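PDB 3QH4: esterase LipW from Mycobacterium marinum, which probably hydrolyses carboxylic ester bonds with strict substrate selectivity, as a mycobacterial esterase of the alpha/beta hydrolase superfamily. Local coordinates for residues A[24-29]-A[213-218]; A[18-23]-A[283-288]; A[58-63]-A[74-79]; A[50-55]-A[104-109]; A[171-176]-A[188-193]. All coordinates share one frame; numbering follows the deposited sequence. Where two conformers were deposited one is given.

From the N terminus, contacts 2 and 1 open in succession, at residues 18-23 and 24-29, their partners lying far along the chain. Helix 31-56 opens contact 4 at 50-55, and the hairpin of contact 3 (58-63 with 74-79) opens and closes before contact 4 shuts at 104-109. Contact 5 follows in series, joining helix 167-181 to strand 189-193 on the central sheet. Contact 1 closes at 213-218 and contact 2 last, at 283-288; contact 3 lies within 4, 4 and 5 within 1, and 1 within 2; none cross. Contacts 1 and 2 touch and bind the N-terminal region near the probable active site; contacts 3 and 4 meet at Tyr78 and His105, where helix 105-115 packs on the edge hairpin.

Contact 1: residues A[24-29]-A[213-218]; sequences TARIDF and AFDGEA
Ile27 and Phe29 close over Phe214 and Ala218 to form the apolar centre. CG2 of Ile27 meets CB of Ala218 at 3.6 Å and CD1 of Phe214 at 3.9 Å, while CB of Phe29, two residues on, packs on the same alanine methyl. The rings of Phe214 and Phe29 form a T-shaped pair, planes 73° apart: CE1 of Phe214 points onto one face of Phe29, toward its rim. Farther out, Ala213 N donates to Ala25 O. At the polar edge Arg26 reaches Asp215, its chain bent at chi3 (72°), which swings NE round to OD2 at 2.8 Å, above the carboxylate plane. NH2 bonds the same OD2 weakly and, in the given conformer of Glu217, OE1 at 3.1 Å, less certainly because a second conformer exists. Asp215 OD1 caps helix 216-227 by accepting from Ala218 N at 2.8 Å in a nearly straight bond (176°), so one carboxylate serves both the salt bridge and the N-cap. Segment 24-29 thus packs on a helix start whose Phe214 touches the probable catalytic triad, consistent with the cap to which N-terminal residues contribute over the active site in hormone-sensitive-lipase relatives.

Contact 2: residues A[18-23]-A[283-288]; sequences LLRAVA and FPRACH
Leu19, on helix 17-20, and Ala23 farther along the chain face the short strand 286-287, with the CA atoms of Leu19 and Ala286 7.3 Å apart. Leu19 carries most of the contact through one methyl. A chi1 of -177° sets its CG anti to the backbone N, on the strand side; from there CD2 rests against the strand backbone, 3.6 Å from Cys287 N and 3.7 Å from Ala286 CA. The same methyl lies 3.9 Å from Cys287 SG. That sulfur, turned between its own backbone N and carbonyl carbon (chi1 65°), also meets CB of Ala23 at 4.1 Å, so it sits between two apolar neighbours of segment 18-23. Phe290 and Leu293 of helix 290-293 pack on Leu19 as well, completing a buried apolar cluster. At the surface side two arginines approach: NH2 of Arg20 and NH2 of Arg285 are 4.1 Å apart, their guanidinium planes 60° from each other. A water lying at the edge of both groups accepts from Arg20 NH2 at 3.0 Å and, weakly, from Arg285 NH2, which probably eases the repulsion. Arg20 NH2 is also bonded to Leu15 O, and Arg285 NH1 forms a long, weak ion pair with Asp16. The strand leads straight into His288, whose ring bonds Asp258 and Ser166; that geometry is consistent with the Ser-His-Asp catalytic triad of an alpha/beta hydrolase, with the histidine on the loop after the last strand of the sheet.

Contact 3: residues A[58-63]-A[74-79]; sequences VAVADD and PVRIYR
Asp63 is paired with Val75 through both backbone bonds of an antiparallel hydrogen-bonded pair: Asp63 N donates to Val75 O, and Val75 N returns a bond to Asp63 O, each 2.9 Å long. Its side chain lies on the face of Ala59, Ala61 and Ile77, where CB rests 3.8 Å from CG2 of Val75 and also comes near CD1 of Ile77. Trp145 of helix 134-148 packs on Asp63 and Ile77 from this side. At the far end Arg79 pairs with Ala59; Arg79 N donates to Ala59 O at 2.8 Å, while the return bond from Ala59 N is weak. The arginine chain runs out extended on the same face as Ile77, whose CG2 lies 3.6 Å above one face of the guanidinium, toward the rim, and NH2 of Arg79 reaches out to Leu153 O. The two strands form a beta hairpin, antiparallel at 163°, which supplies the edge of the central sheet: strand 59-66 is outermost, and strand 72-79 pairs onward with strand 118-122. On the other face Arg76 grips Asp62 side-on. The chain bends at chi3 (-64°), placing NE beside the carboxylate; NE meets OD1 at 2.7 Å and NH2 meets OD2 at 3.0 Å, both on syn lone pairs, with the two groups only 5° from coplanar. CG1 of Val60 packs on Arg76 CD at 3.6 Å, whereas CG2 of Val60 lies beside the Tyr78 ring. Arg76 NH1 has a second acidic partner in Asp102.

Contact 4: residues A[50-55]-A[104-109]; sequences ATETAA and DHRQCL
The imidazole of His105 turns its edge to Glu52 and Thr53, while CG of Leu109 lies over one of its faces, toward the rim. NE2 donates to Thr53 OG1 at 2.6 Å, almost in the ring plane though bent at the hydrogen (142°). Beside it on the same edge, CD2 meets Glu52 OE1 at 3.4 Å. The carboxylate is tilted only 22° from the ring, the two side chains passing side by side and pointing opposite ways. ND1 is hydrogen-bonded to Tyr78 OH of strand 72-79, whose ring also meets the imidazole. CG of His105, anti to its backbone N, lies on the side of the neighbouring helix. Helix 31-56, in the N-terminal region, here runs nearly parallel to helix 105-115 of the alpha/beta hydrolase fold: their local axes are 12° apart in direction and 10.1 Å apart at closest approach. Leu109 packs one turn on, its CD1 resting on Glu52 CB at 3.8 Å and near Glu52 O. OE1 of Glu52 also comes within 3.8 Å of Arg106 N at the start of the helix, where its negative charge would probably suit the helix dipole, and it is held by a salt bridge to Arg45. OE2 accepts a hydrogen bond from a water that in turn accepts from Arg106 NH1. Arg106 itself turns to Glu110 through NE and to Glu296 through NH2.

Contact 5: residues A[171-176]-A[188-193]; sequences LAAGLA and IFQLLH
Gln190 reaches from strand 189-193 to Ala176 and Ala173 of helix 167-181. Its CB comes off the strand toward the helix, 4.3 Å from the Ala176 CB methyl. CG, set between the backbone N and the carbonyl carbon (chi1 61°), stands a little farther from that methyl, and the chain then runs on extended to the amide. The terminal group is met over its face: Ala176 CB sits above the amide plane, 3.7 Å from CD and 3.4 Å from OE1, with NE2 more distant at 4.0 Å. OE1 lies besides 3.9 Å from Ala173 CA, tucked against the small residues of the helix, while NE2 makes a weak hydrogen bond to Pro248 O. Two residues along the strand, Leu192 adds the apolar share. Its CD2 branch packs on Ala172 CB at 4.1 Å and lies equally close to Ala173 N. Ala172 and Ala176 facing the strand, with Ala173 at their side, present a low surface that lets strand side chains come close to the helix backbone. Locally, 171-176 and 189-193 run nearly antiparallel (161°), their axes 8.6 Å apart at the nearest point. Helix 167-181 connects a beta-alpha-beta crossover from strand 160-165, beginning at the probable nucleophile elbow, with helix 134-148 beside it against Leu171 and Leu175 and helix 298-315 across the sheet against Phe189 and Leu191.

Contact 1: residues A[24-29]-A[213-218]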
# COMPACT_ATOMS: atom_id res chain seq x y z
N THR A 24 16.65 -9.15 -9.67
CA THR A 24 17.49 -9.34 -10.87
C THR A 24 16.89 -8.82 -12.16
O THR A 24 17.52 -8.89 -13.23
CB THR A 24 17.79 -10.82 -11.04
OG1 THR A 24 16.54 -11.51 -11.09
CG2 THR A 24 18.60 -11.33 -9.86
N ALA A 25 15.68 -8.27 -12.07
CA ALA A 25 15.01 -7.77 -13.29
C ALA A 25 14.22 -6.51 -13.06
O ALA A 25 13.60 -6.33 -12.00
CB ALA A 25 14.09 -8.86 -13.89
N ARG A 26 14.26 -5.63 -14.07
CA ARG A 26 13.34 -4.51 -14.14
C ARG A 26 11.94 -5.02 -14.47
O ARG A 26 11.77 -6.07 -15.12
CB ARG A 26 13.75 -3.52 -15.23
CG ARG A 26 15.11 -2.86 -14.96
CD ARG A 26 15.50 -1.99 -16.15
NE ARG A 26 14.67 -0.80 -16.22
CZ ARG A 26 14.61 0.02 -17.27
NH1 ARG A 26 15.29 -0.26 -18.38
NH2 ARG A 26 13.87 1.12 -17.22
N ILE A 27 10.93 -4.30 -14.01
CA ILE A 27 9.56 -4.54 -14.46
C ILE A 27 9.36 -3.88 -15.82
O ILE A 27 10.06 -2.93 -16.16
CB ILE A 27 8.52 -3.97 -13.45
CG1 ILE A 27 7.13 -4.59 -13.64
CG2 ILE A 27 8.49 -2.43 -13.46
CD1 ILE A 27 6.21 -4.33 -12.44
N ASP A 28 8.39 -4.39 -16.57
CA ASP A 28 7.95 -3.76 -17.81
C ASP A 28 6.49 -3.38 -17.52
O ASP A 28 5.67 -4.24 -17.27
CB ASP A 28 8.07 -4.78 -18.93
CG ASP A 28 7.53 -4.29 -20.26
OD1 ASP A 28 6.85 -3.24 -20.32
OD2 ASP A 28 7.81 -4.98 -21.27
N PHE A 29 6.18 -2.08 -17.56
CA PHE A 29 4.84 -1.66 -17.13
C PHE A 29 3.99 -1.16 -18.29
O PHE A 29 3.08 -0.37 -18.10
CB PHE A 29 4.92 -0.60 -16.01
CG PHE A 29 3.84 -0.78 -14.95
CD1 PHE A 29 3.79 -1.93 -14.19
CD2 PHE A 29 2.90 0.23 -14.70
CE1 PHE A 29 2.79 -2.12 -13.21
CE2 PHE A 29 1.90 0.07 -13.71
CZ PHE A 29 1.88 -1.11 -12.96
N ALA A 213 12.76 -4.37 -9.93
CA ALA A 213 11.45 -4.49 -9.25
C ALA A 213 10.45 -3.39 -9.60
O ALA A 213 9.34 -3.68 -10.05
CB ALA A 213 11.61 -4.67 -7.71
N PHE A 214 10.87 -2.14 -9.41
CA PHE A 214 10.11 -1.00 -9.93
C PHE A 214 11.09 0.13 -10.16
O PHE A 214 12.12 0.23 -9.48
CB PHE A 214 9.00 -0.54 -8.98
CG PHE A 214 7.75 -0.06 -9.71
CD1 PHE A 214 6.83 -1.00 -10.20
CD2 PHE A 214 7.54 1.29 -9.94
CE1 PHE A 214 5.67 -0.56 -10.90
CE2 PHE A 214 6.40 1.75 -10.62
CZ PHE A 214 5.47 0.83 -11.12
N ASP A 215 10.76 0.99 -11.12
CA ASP A 215 11.69 2.04 -11.50
C ASP A 215 10.95 3.25 -11.99
O ASP A 215 9.70 3.26 -12.02
CB ASP A 215 12.76 1.51 -12.51
CG ASP A 215 12.16 1.07 -13.84
OD1 ASP A 215 11.25 1.78 -14.34
OD2 ASP A 215 12.62 0.05 -14.45
N GLY A 216 11.72 4.29 -12.31
CA GLY A 216 11.17 5.59 -12.67
C GLY A 216 10.44 5.57 -14.01
O GLY A 216 9.46 6.33 -14.23
N GLU A 217 10.92 4.74 -14.92
CA GLU A 217 10.23 4.63 -16.20
C GLU A 217 8.86 3.97 -16.03
O GLU A 217 7.86 4.46 -16.58
CB GLU A 217 11.11 3.94 -17.23
CG GLU A 217 12.30 4.81 -17.52
CD GLU A 217 13.26 4.25 -18.55
OE1 GLU A 217 12.91 3.29 -19.27
OE2 GLU A 217 14.37 4.80 -18.63
N ALA A 218 8.80 2.90 -15.25
CA ALA A 218 7.52 2.28 -14.91
C ALA A 218 6.60 3.27 -14.17
O ALA A 218 5.40 3.24 -14.36
CB ALA A 218 7.72 1.01 -14.07
O HOH W 1 14.17 1.40 -20.85
O HOH W 2 11.93 -1.89 -12.62
O HOH W 3 10.39 -0.23 -16.51

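Contact 2: residues A[18-23]-A[283-288]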
# COMPACT_ATOMS: atom_id res chain seq x y z
N LEU A 18 21.95 -9.94 -0.14
CA LEU A 18 20.85 -10.91 -0.03
C LEU A 18 19.70 -10.49 -0.93
O LEU A 18 19.03 -11.32 -1.58
CB LEU A 18 20.36 -11.05 1.42
CG LEU A 18 21.32 -11.64 2.46
CD1 LEU A 18 20.77 -11.47 3.90
CD2 LEU A 18 21.56 -13.12 2.15
N LEU A 19 19.46 -9.19 -0.97
CA LEU A 19 18.40 -8.67 -1.80
C LEU A 19 18.80 -8.64 -3.27
O LEU A 19 18.00 -8.97 -4.14
CB LEU A 19 17.95 -7.29 -1.30
CG LEU A 19 16.79 -6.65 -2.03
CD1 LEU A 19 15.51 -7.46 -1.88
CD2 LEU A 19 16.64 -5.20 -1.46
N ARG A 20 20.06 -8.29 -3.53
CA ARG A 20 20.63 -8.32 -4.88
C ARG A 20 20.41 -9.66 -5.57
O ARG A 20 20.23 -9.69 -6.78
CB ARG A 20 22.12 -8.02 -4.82
CG ARG A 20 22.72 -7.57 -6.15
CD ARG A 20 24.25 -7.47 -6.02
NE ARG A 20 24.59 -6.58 -4.93
CZ ARG A 20 25.67 -6.69 -4.15
NH1 ARG A 20 26.55 -7.67 -4.37
NH2 ARG A 20 25.88 -5.81 -3.17
N ALA A 21 20.46 -10.75 -4.81
CA ALA A 21 20.32 -12.08 -5.39
C ALA A 21 18.95 -12.34 -5.99
O ALA A 21 18.82 -13.18 -6.89
CB ALA A 21 20.65 -13.16 -4.32
N VAL A 22 17.92 -11.63 -5.52
CA VAL A 22 16.53 -11.81 -6.00
C VAL A 22 15.99 -10.64 -6.82
O VAL A 22 14.98 -10.79 -7.54
CB VAL A 22 15.51 -12.17 -4.85
CG1 VAL A 22 15.82 -13.55 -4.24
CG2 VAL A 22 15.44 -11.09 -3.76
N ALA A 23 16.64 -9.49 -6.71
CA ALA A 23 16.19 -8.29 -7.44
C ALA A 23 16.93 -8.20 -8.77
O ALA A 23 17.76 -7.30 -8.97
CB ALA A 23 16.40 -7.05 -6.58
N PHE A 283 14.97 2.85 4.70
CA PHE A 283 15.74 1.63 4.91
C PHE A 283 16.88 1.57 3.91
O PHE A 283 16.64 1.70 2.70
CB PHE A 283 14.83 0.40 4.72
CG PHE A 283 13.83 0.24 5.82
CD1 PHE A 283 14.19 -0.48 6.99
CD2 PHE A 283 12.56 0.77 5.70
CE1 PHE A 283 13.25 -0.65 8.02
CE2 PHE A 283 11.61 0.64 6.76
CZ PHE A 283 11.99 -0.09 7.92
N PRO A 284 18.10 1.37 4.40
CA PRO A 284 19.32 1.39 3.55
C PRO A 284 19.41 0.12 2.67
O PRO A 284 18.89 -0.93 3.06
CB PRO A 284 20.46 1.45 4.59
CG PRO A 284 19.92 0.68 5.78
CD PRO A 284 18.41 1.01 5.80
N ARG A 285 20.03 0.25 1.50
CA ARG A 285 20.39 -0.90 0.64
C ARG A 285 19.18 -1.76 0.21
O ARG A 285 19.30 -2.95 -0.02
CB ARG A 285 21.48 -1.75 1.31
CG ARG A 285 22.63 -0.94 1.87
CD ARG A 285 23.73 -1.84 2.43
NE ARG A 285 24.54 -2.43 1.38
CZ ARG A 285 25.28 -3.54 1.51
NH1 ARG A 285 25.28 -4.25 2.64
NH2 ARG A 285 26.01 -3.95 0.49
N ALA A 286 18.02 -1.10 0.07
CA ALA A 286 16.77 -1.74 -0.24
C ALA A 286 16.05 -1.04 -1.40
O ALA A 286 15.94 0.18 -1.42
CB ALA A 286 15.85 -1.76 1.03
N CYS A 287 15.54 -1.84 -2.34
CA CYS A 287 14.76 -1.36 -3.50
C CYS A 287 13.28 -1.42 -3.23
O CYS A 287 12.85 -2.00 -2.22
CB CYS A 287 15.12 -2.22 -4.74
SG CYS A 287 14.63 -3.97 -4.58
N HIS A 288 12.47 -0.82 -4.11
CA HIS A 288 11.02 -0.97 -3.96
C HIS A 288 10.62 -2.44 -3.89
O HIS A 288 11.11 -3.27 -4.68
CB HIS A 288 10.32 -0.34 -5.16
CG HIS A 288 8.89 -0.01 -4.90
ND1 HIS A 288 8.51 1.07 -4.13
CD2 HIS A 288 7.74 -0.59 -5.33
CE1 HIS A 288 7.19 1.14 -4.09
NE2 HIS A 288 6.70 0.15 -4.82
O HOH W 4 28.03 -5.19 -1.15

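Contact 3: residues A[58-63]-A[74-79]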
# COMPACT_ATOMS: atom_id res chain seq x y z
N VAL A 58 -3.39 -16.38 12.17
CA VAL A 58 -4.33 -15.25 12.14
C VAL A 58 -5.58 -15.72 11.37
O VAL A 58 -5.45 -16.27 10.28
CB VAL A 58 -3.71 -14.05 11.39
CG1 VAL A 58 -4.77 -12.94 11.13
CG2 VAL A 58 -2.47 -13.49 12.16
N ALA A 59 -6.77 -15.56 11.96
CA ALA A 59 -8.00 -16.00 11.26
C ALA A 59 -8.20 -15.14 10.01
O ALA A 59 -8.02 -13.92 10.04
CB ALA A 59 -9.19 -15.91 12.17
N VAL A 60 -8.54 -15.81 8.91
CA VAL A 60 -8.71 -15.15 7.61
C VAL A 60 -10.05 -15.57 7.03
O VAL A 60 -10.37 -16.78 7.01
CB VAL A 60 -7.61 -15.55 6.62
CG1 VAL A 60 -7.92 -15.01 5.19
CG2 VAL A 60 -6.22 -15.09 7.10
N ALA A 61 -10.81 -14.61 6.51
CA ALA A 61 -12.08 -14.91 5.83
C ALA A 61 -12.26 -13.99 4.63
O ALA A 61 -12.08 -12.79 4.77
CB ALA A 61 -13.26 -14.76 6.79
N ASP A 62 -12.60 -14.54 3.46
CA ASP A 62 -12.91 -13.72 2.29
C ASP A 62 -14.38 -13.39 2.31
O ASP A 62 -15.21 -14.27 2.60
CB ASP A 62 -12.56 -14.43 0.97
CG ASP A 62 -11.07 -14.43 0.72
OD1 ASP A 62 -10.38 -13.97 1.62
OD2 ASP A 62 -10.60 -14.91 -0.34
N ASP A 63 -14.70 -12.13 1.99
CA ASP A 63 -16.08 -11.63 1.95
C ASP A 63 -16.24 -10.65 0.78
O ASP A 63 -15.32 -10.48 -0.03
CB ASP A 63 -16.44 -10.95 3.26
CG ASP A 63 -17.94 -10.96 3.56
OD1 ASP A 63 -18.77 -11.26 2.67
OD2 ASP A 63 -18.28 -10.62 4.70
N PRO A 74 -14.69 -7.36 -3.46
CA PRO A 74 -14.22 -8.43 -2.56
C PRO A 74 -13.26 -7.87 -1.52
O PRO A 74 -12.56 -6.88 -1.78
CB PRO A 74 -13.48 -9.40 -3.46
CG PRO A 74 -13.99 -9.08 -4.87
CD PRO A 74 -14.23 -7.58 -4.84
N VAL A 75 -13.28 -8.48 -0.35
CA VAL A 75 -12.38 -8.12 0.74
C VAL A 75 -11.83 -9.39 1.36
O VAL A 75 -12.43 -10.48 1.26
CB VAL A 75 -13.06 -7.24 1.83
CG1 VAL A 75 -13.41 -5.83 1.27
CG2 VAL A 75 -14.30 -7.95 2.43
N ARG A 76 -10.67 -9.26 1.99
CA ARG A 76 -10.14 -10.33 2.84
C ARG A 76 -10.02 -9.77 4.25
O ARG A 76 -9.41 -8.73 4.46
CB ARG A 76 -8.79 -10.85 2.33
CG ARG A 76 -8.23 -11.99 3.21
CD ARG A 76 -7.17 -12.79 2.47
NE ARG A 76 -7.73 -13.49 1.31
CZ ARG A 76 -7.00 -13.98 0.31
NH1 ARG A 76 -5.67 -13.87 0.29
NH2 ARG A 76 -7.64 -14.62 -0.69
N ILE A 77 -10.59 -10.48 5.20
CA ILE A 77 -10.60 -9.99 6.57
C ILE A 77 -9.67 -10.85 7.42
O ILE A 77 -9.82 -12.08 7.48
CB ILE A 77 -12.02 -9.96 7.16
CG1 ILE A 77 -12.97 -9.20 6.22
CG2 ILE A 77 -12.03 -9.29 8.55
CD1 ILE A 77 -14.44 -9.31 6.60
N TYR A 78 -8.73 -10.17 8.09
CA TYR A 78 -7.74 -10.82 8.96
C TYR A 78 -8.08 -10.44 10.38
O TYR A 78 -8.30 -9.27 10.67
CB TYR A 78 -6.33 -10.30 8.61
CG TYR A 78 -5.91 -10.50 7.18
CD1 TYR A 78 -6.38 -9.66 6.16
CD2 TYR A 78 -5.00 -11.49 6.84
CE1 TYR A 78 -5.97 -9.82 4.86
CE2 TYR A 78 -4.57 -11.68 5.55
CZ TYR A 78 -5.06 -10.83 4.56
OH TYR A 78 -4.64 -11.01 3.29
N ARG A 79 -8.18 -11.43 11.29
CA ARG A 79 -8.50 -11.10 12.67
C ARG A 79 -7.45 -11.71 13.60
O ARG A 79 -7.27 -12.95 13.64
CB ARG A 79 -9.93 -11.53 13.04
CG ARG A 79 -11.05 -10.84 12.22
CD ARG A 79 -12.38 -11.40 12.62
NE ARG A 79 -13.53 -10.62 12.17
CZ ARG A 79 -14.22 -10.87 11.07
NH1 ARG A 79 -13.86 -11.88 10.26
NH2 ARG A 79 -15.27 -10.11 10.75

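Contact 4: residues A[50-55]-A[104-109]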
# COMPACT_ATOMS: atom_id res chain seq x y z
N ALA A 50 -1.77 -19.71 1.00
CA ALA A 50 -2.26 -20.77 1.88
C ALA A 50 -1.21 -21.18 2.92
O ALA A 50 -1.52 -21.37 4.09
CB ALA A 50 -2.72 -22.01 1.06
N THR A 51 0.04 -21.33 2.47
CA THR A 51 1.15 -21.67 3.36
C THR A 51 1.34 -20.59 4.41
O THR A 51 1.62 -20.88 5.57
CB THR A 51 2.46 -21.82 2.57
OG1 THR A 51 2.32 -22.89 1.61
CG2 THR A 51 3.61 -22.15 3.49
N GLU A 52 1.21 -19.34 3.97
CA GLU A 52 1.38 -18.19 4.84
C GLU A 52 0.33 -18.12 5.92
O GLU A 52 0.64 -17.86 7.08
CB GLU A 52 1.37 -16.90 4.00
CG GLU A 52 2.69 -16.72 3.21
CD GLU A 52 2.54 -15.78 2.02
OE1 GLU A 52 1.48 -15.16 1.88
OE2 GLU A 52 3.48 -15.71 1.19
N THR A 53 -0.92 -18.35 5.54
CA THR A 53 -2.03 -18.41 6.50
C THR A 53 -1.83 -19.53 7.53
O THR A 53 -2.05 -19.33 8.72
CB THR A 53 -3.37 -18.61 5.74
OG1 THR A 53 -3.60 -17.44 4.96
CG2 THR A 53 -4.57 -18.83 6.70
N ALA A 54 -1.39 -20.70 7.05
CA ALA A 54 -1.16 -21.83 7.97
C ALA A 54 -0.12 -21.50 9.05
O ALA A 54 -0.23 -21.96 10.20
CB ALA A 54 -0.76 -23.10 7.20
N ALA A 55 0.88 -20.70 8.69
CA ALA A 55 1.97 -20.36 9.60
C ALA A 55 1.60 -19.26 10.61
O ALA A 55 2.04 -19.28 11.78
CB ALA A 55 3.22 -19.96 8.81
N ASP A 104 -0.49 -8.80 -1.26
CA ASP A 104 0.13 -8.34 -0.02
C ASP A 104 -0.43 -9.12 1.17
O ASP A 104 -0.54 -8.61 2.29
CB ASP A 104 -0.17 -6.84 0.17
CG ASP A 104 0.70 -5.95 -0.71
OD1 ASP A 104 1.65 -6.46 -1.34
OD2 ASP A 104 0.45 -4.74 -0.70
N HIS A 105 -0.79 -10.38 0.92
CA HIS A 105 -1.31 -11.25 2.01
C HIS A 105 -0.31 -11.33 3.19
O HIS A 105 -0.73 -11.21 4.34
CB HIS A 105 -1.62 -12.62 1.40
CG HIS A 105 -2.22 -13.62 2.35
ND1 HIS A 105 -3.51 -13.52 2.83
CD2 HIS A 105 -1.73 -14.79 2.82
CE1 HIS A 105 -3.77 -14.56 3.60
NE2 HIS A 105 -2.71 -15.36 3.59
N ARG A 106 0.97 -11.50 2.90
CA ARG A 106 1.97 -11.59 3.97
C ARG A 106 1.97 -10.30 4.80
O ARG A 106 1.96 -10.36 6.02
CB ARG A 106 3.37 -11.86 3.41
CG ARG A 106 4.46 -11.98 4.49
CD ARG A 106 4.23 -13.15 5.45
NE ARG A 106 5.38 -13.32 6.36
CZ ARG A 106 6.50 -13.99 6.06
NH1 ARG A 106 6.67 -14.55 4.85
NH2 ARG A 106 7.47 -14.07 6.98
N GLN A 107 2.00 -9.15 4.12
CA GLN A 107 1.97 -7.87 4.82
C GLN A 107 0.76 -7.77 5.76
O GLN A 107 0.89 -7.29 6.89
CB GLN A 107 1.99 -6.73 3.79
CG GLN A 107 1.66 -5.28 4.30
CD GLN A 107 2.80 -4.66 5.14
OE1 GLN A 107 3.57 -3.83 4.64
NE2 GLN A 107 2.87 -5.02 6.41
N CYS A 108 -0.41 -8.22 5.28
CA CYS A 108 -1.64 -8.13 6.06
C CYS A 108 -1.54 -9.03 7.29
O CYS A 108 -1.95 -8.62 8.39
CB CYS A 108 -2.88 -8.49 5.22
SG CYS A 108 -3.27 -7.19 4.00
N LEU A 109 -1.00 -10.23 7.12
CA LEU A 109 -0.86 -11.17 8.23
C LEU A 109 0.05 -10.57 9.30
O LEU A 109 -0.19 -10.71 10.51
CB LEU A 109 -0.29 -12.52 7.77
CG LEU A 109 -1.26 -13.33 6.89
CD1 LEU A 109 -0.44 -14.42 6.21
CD2 LEU A 109 -2.44 -13.93 7.70
O HOH W 5 5.54 -14.37 2.17

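Contact 5: residues A[171-176]-A[188-193]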
# COMPACT_ATOMS: atom_id res chain seq x y z
N LEU A 171 -4.06 5.20 -2.33
CA LEU A 171 -5.49 5.09 -2.00
C LEU A 171 -5.71 5.31 -0.49
O LEU A 171 -6.65 6.00 -0.11
CB LEU A 171 -6.03 3.73 -2.42
CG LEU A 171 -5.80 3.35 -3.89
CD1 LEU A 171 -6.24 1.87 -4.11
CD2 LEU A 171 -6.52 4.32 -4.88
N ALA A 172 -4.86 4.72 0.36
CA ALA A 172 -4.97 4.92 1.79
C ALA A 172 -4.86 6.39 2.15
O ALA A 172 -5.58 6.88 3.00
CB ALA A 172 -3.88 4.13 2.53
N ALA A 173 -3.96 7.11 1.47
CA ALA A 173 -3.80 8.55 1.73
C ALA A 173 -5.11 9.28 1.33
O ALA A 173 -5.52 10.29 1.96
CB ALA A 173 -2.63 9.08 0.92
N GLY A 174 -5.78 8.78 0.29
CA GLY A 174 -7.09 9.36 -0.09
C GLY A 174 -8.15 9.16 0.98
O GLY A 174 -8.92 10.08 1.30
N LEU A 175 -8.18 7.97 1.58
CA LEU A 175 -9.07 7.70 2.69
C LEU A 175 -8.73 8.62 3.86
O LEU A 175 -9.62 9.19 4.48
CB LEU A 175 -8.99 6.24 3.14
CG LEU A 175 -9.34 5.18 2.08
CD1 LEU A 175 -9.23 3.79 2.70
CD2 LEU A 175 -10.78 5.41 1.54
N ALA A 176 -7.43 8.76 4.17
CA ALA A 176 -7.03 9.68 5.26
C ALA A 176 -7.52 11.11 5.02
O ALA A 176 -7.95 11.79 5.97
CB ALA A 176 -5.52 9.67 5.43
N ILE A 188 -7.77 7.30 12.85
CA ILE A 188 -6.81 7.71 13.85
C ILE A 188 -5.35 7.52 13.45
O ILE A 188 -4.44 8.01 14.14
CB ILE A 188 -7.05 7.05 15.22
CG1 ILE A 188 -6.80 5.53 15.17
CG2 ILE A 188 -8.49 7.41 15.73
CD1 ILE A 188 -6.78 4.88 16.56
N PHE A 189 -5.11 6.82 12.35
CA PHE A 189 -3.73 6.58 11.96
C PHE A 189 -3.68 6.20 10.50
O PHE A 189 -4.60 5.53 10.01
CB PHE A 189 -3.14 5.42 12.77
CG PHE A 189 -1.63 5.39 12.77
CD1 PHE A 189 -0.91 6.20 13.65
CD2 PHE A 189 -0.94 4.55 11.89
CE1 PHE A 189 0.50 6.16 13.65
CE2 PHE A 189 0.47 4.54 11.85
CZ PHE A 189 1.19 5.34 12.75
N GLN A 190 -2.61 6.61 9.82
CA GLN A 190 -2.37 6.14 8.44
C GLN A 190 -0.98 5.54 8.32
O GLN A 190 0.03 6.14 8.73
CB GLN A 190 -2.58 7.26 7.39
CG GLN A 190 -1.66 8.48 7.52
CD GLN A 190 -1.91 9.51 6.40
OE1 GLN A 190 -2.16 9.17 5.23
NE2 GLN A 190 -1.91 10.78 6.79
N LEU A 191 -0.91 4.37 7.69
CA LEU A 191 0.38 3.68 7.54
C LEU A 191 0.67 3.56 6.06
O LEU A 191 -0.08 2.92 5.31
CB LEU A 191 0.28 2.29 8.21
CG LEU A 191 1.56 1.45 8.21
CD1 LEU A 191 1.60 0.61 9.49
CD2 LEU A 191 1.60 0.57 6.96
N LEU A 192 1.69 4.28 5.62
CA LEU A 192 1.99 4.41 4.18
C LEU A 192 3.36 3.77 3.93
O LEU A 192 4.42 4.36 4.20
CB LEU A 192 1.99 5.88 3.74
CG LEU A 192 0.78 6.72 4.14
CD1 LEU A 192 0.98 8.18 3.74
CD2 LEU A 192 -0.51 6.19 3.49
N HIS A 193 3.33 2.54 3.43
CA HIS A 193 4.59 1.88 3.06
C HIS A 193 4.97 2.13 1.60
O HIS A 193 4.17 1.89 0.69
CB HIS A 193 4.53 0.37 3.39
CG HIS A 193 5.77 -0.37 2.98
ND1 HIS A 193 7.04 0.08 3.29
CD2 HIS A 193 5.94 -1.54 2.31
CE1 HIS A 193 7.94 -0.77 2.80
NE2 HIS A 193 7.29 -1.75 2.19